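Local coordinates for glycosyl hydrolase family 2, TIM barrel domain protein (Faecalibacterium prausnitzii A2-165, PDB 6ED2) that probably hydrolyses beta-glucuronides, as a magnesium-binding glycoside hydrolase family 2 enzyme of a human gut bacterium, at residues 510-515 against 561-566. Sequence-based numbering, arbitrary orientation.
Sequences DAEAAF and LEMTHA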
loop_
_atom_site.group_PDB
_atom_site.type_symbol
_atom_site.label_atom_id
_atom_site.label_comp_id
_atom_site.label_asym_id
_atom_site.label_seq_id
_atom_site.Cartn_x
_atom_site.Cartn_y
_atom_site.Cartn_z
ATOM N N ASP A 510 -3.162 -26.321 -16.661
ATOM C CA ASP A 510 -2.386 -27.505 -16.330
ATOM C C ASP A 510 -2.584 -27.888 -14.867
ATOM O O ASP A 510 -2.727 -29.073 -14.538
ATOM C CB ASP A 510 -0.907 -27.265 -16.642
ATOM C CG ASP A 510 -0.611 -27.302 -18.140
ATOM O OD1 ASP A 510 0.083 -28.243 -18.589
ATOM O OD2 ASP A 510 -1.089 -26.400 -18.865
ATOM N N ALA A 511 -2.609 -26.894 -13.973
ATOM C CA ALA A 511 -2.875 -27.175 -12.569
ATOM C C ALA A 511 -4.238 -27.845 -12.395
ATOM O O ALA A 511 -4.356 -28.844 -11.673
ATOM C CB ALA A 511 -2.782 -25.886 -11.746
ATOM N N GLU A 512 -5.264 -27.339 -13.088
ATOM C CA GLU A 512 -6.594 -27.924 -12.956
ATOM C C GLU A 512 -6.612 -29.397 -13.359
ATOM O O GLU A 512 -7.248 -30.218 -12.685
ATOM C CB GLU A 512 -7.602 -27.138 -13.789
ATOM C CG GLU A 512 -9.017 -27.622 -13.644
ATOM C CD GLU A 512 -9.947 -27.019 -14.691
ATOM O OE1 GLU A 512 -9.650 -25.914 -15.183
ATOM O OE2 GLU A 512 -10.976 -27.656 -15.022
ATOM N N ALA A 513 -5.927 -29.753 -14.456
ATOM C CA ALA A 513 -5.938 -31.147 -14.909
ATOM C C ALA A 513 -5.129 -32.044 -13.975
ATOM O O ALA A 513 -5.520 -33.186 -13.713
ATOM C CB ALA A 513 -5.408 -31.256 -16.346
ATOM N N ALA A 514 -3.994 -31.554 -13.469
ATOM C CA ALA A 514 -3.254 -32.337 -12.487
ATOM C C ALA A 514 -4.093 -32.551 -11.236
ATOM O O ALA A 514 -4.028 -33.608 -10.602
ATOM C CB ALA A 514 -1.932 -31.644 -12.135
ATOM N N PHE A 515 -4.883 -31.549 -10.866
ATOM C CA PHE A 515 -5.712 -31.641 -9.675
ATOM C C PHE A 515 -6.801 -32.695 -9.868
ATOM O O PHE A 515 -6.964 -33.589 -9.032
ATOM C CB PHE A 515 -6.279 -30.249 -9.385
ATOM C CG PHE A 515 -6.861 -30.056 -8.008
ATOM C CD1 PHE A 515 -6.933 -31.084 -7.087
ATOM C CD2 PHE A 515 -7.361 -28.802 -7.645
ATOM C CE1 PHE A 515 -7.506 -30.875 -5.824
ATOM C CE2 PHE A 515 -7.922 -28.585 -6.392
ATOM C CZ PHE A 515 -8.006 -29.630 -5.482
ATOM N N LEU A 561 -9.181 -19.398 -6.903
ATOM C CA LEU A 561 -10.283 -19.898 -6.086
ATOM C C LEU A 561 -11.412 -20.433 -6.955
ATOM O O LEU A 561 -12.009 -21.467 -6.635
ATOM C CB LEU A 561 -10.802 -18.801 -5.152
ATOM C CG LEU A 561 -9.843 -18.365 -4.038
ATOM C CD1 LEU A 561 -10.363 -17.128 -3.252
ATOM C CD2 LEU A 561 -9.568 -19.534 -3.094
ATOM N N GLU A 562 -11.724 -19.739 -8.053
ATOM C CA GLU A 562 -12.799 -20.196 -8.922
ATOM C C GLU A 562 -12.443 -21.526 -9.566
ATOM O O GLU A 562 -13.289 -22.423 -9.665
ATOM C CB GLU A 562 -13.100 -19.144 -9.988
ATOM C CG GLU A 562 -13.701 -17.860 -9.403
ATOM C CD GLU A 562 -14.360 -16.970 -10.443
ATOM O OE1 GLU A 562 -14.351 -17.338 -11.642
ATOM O OE2 GLU A 562 -14.894 -15.906 -10.051
ATOM N N MET A 563 -11.195 -21.671 -10.016
ATOM C CA MET A 563 -10.769 -22.957 -10.556
ATOM C C MET A 563 -10.844 -24.034 -9.484
ATOM O O MET A 563 -11.434 -25.105 -9.699
ATOM C CB MET A 563 -9.357 -22.853 -11.122
ATOM C CG MET A 563 -8.864 -24.166 -11.726
ATOM S SD MET A 563 -8.120 -25.294 -10.511
ATOM C CE MET A 563 -6.589 -24.469 -10.135
ATOM N N THR A 564 -10.274 -23.745 -8.305
ATOM C CA THR A 564 -10.233 -24.712 -7.215
ATOM C C THR A 564 -11.636 -25.171 -6.832
ATOM O O THR A 564 -11.886 -26.375 -6.679
ATOM C CB THR A 564 -9.494 -24.100 -6.019
ATOM O OG1 THR A 564 -8.181 -23.696 -6.431
ATOM C CG2 THR A 564 -9.334 -25.111 -4.872
ATOM N N HIS A 565 -12.579 -24.239 -6.728
ATOM C CA HIS A 565 -13.924 -24.620 -6.307
ATOM C C HIS A 565 -14.638 -25.424 -7.383
ATOM O O HIS A 565 -15.464 -26.285 -7.064
ATOM C CB HIS A 565 -14.738 -23.373 -5.935
ATOM C CG HIS A 565 -14.244 -22.685 -4.699
ATOM N ND1 HIS A 565 -14.340 -21.325 -4.510
ATOM C CD2 HIS A 565 -13.636 -23.176 -3.591
ATOM C CE1 HIS A 565 -13.820 -21.009 -3.338
ATOM N NE2 HIS A 565 -13.382 -22.114 -2.761
ATOM N N ALA A 566 -14.337 -25.156 -8.657
ATOM C CA ALA A 566 -14.902 -25.966 -9.728
ATOM C C ALA A 566 -14.433 -27.412 -9.618
ATOM O O ALA A 566 -15.218 -28.341 -9.828
ATOM C CB ALA A 566 -14.542 -25.373 -11.090
#
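M563 reaches across to A511 and E512 where two neighbouring helices on the outside of the TIM barrel, 508-525 and 554-570, run side by side. They flank strand 531-535 in chain order, and their local axes, 10.4 Å apart at closest approach, diverge by 23°, illustrating how successive helices of a beta/alpha barrel can pack in nearly the same direction. No hydrogen bond joins the two segments; dispersion carries the contact.

M563 makes the largest single contribution. It sets CG anti to its backbone N (chi1 -179°), which carries the chain toward helix 508-525, and then kinks at its second and third torsions, bringing CE within 4.4 Å of A511 CB. Its sulfur meets E512 on the way: SD lies 3.8 Å from E512 CB. The two chains run antiparallel alongside one another, the extended glutamate laying its aliphatic part against the methionine, with E512 OE1 4.0 Å from M563 CG. Cut back to an alanine, M563 would probably open a gap between the helices, leaving the A511 methyl without its partner across the contact and E512 with less to lie against, V567 remaining beside it.

A second apolar contact pairs an aromatic ring with a methyl group. F515 stacks on Y498, from a loop, and touches V567 and F568 on helix 554-570 itself, so the ring is held by more of that helix than T564 alone. T564 separates its polar and apolar branches: OG1 hydrogen-bonds to Y560 O one turn back in its own helix, while CG2 is turned to the phenylalanine. The threonine side chain comes in roughly perpendicular to that of F515, and the methyl meets the rim of the ring near its plane, with T564 CG2 4.0 Å from F515 CE2.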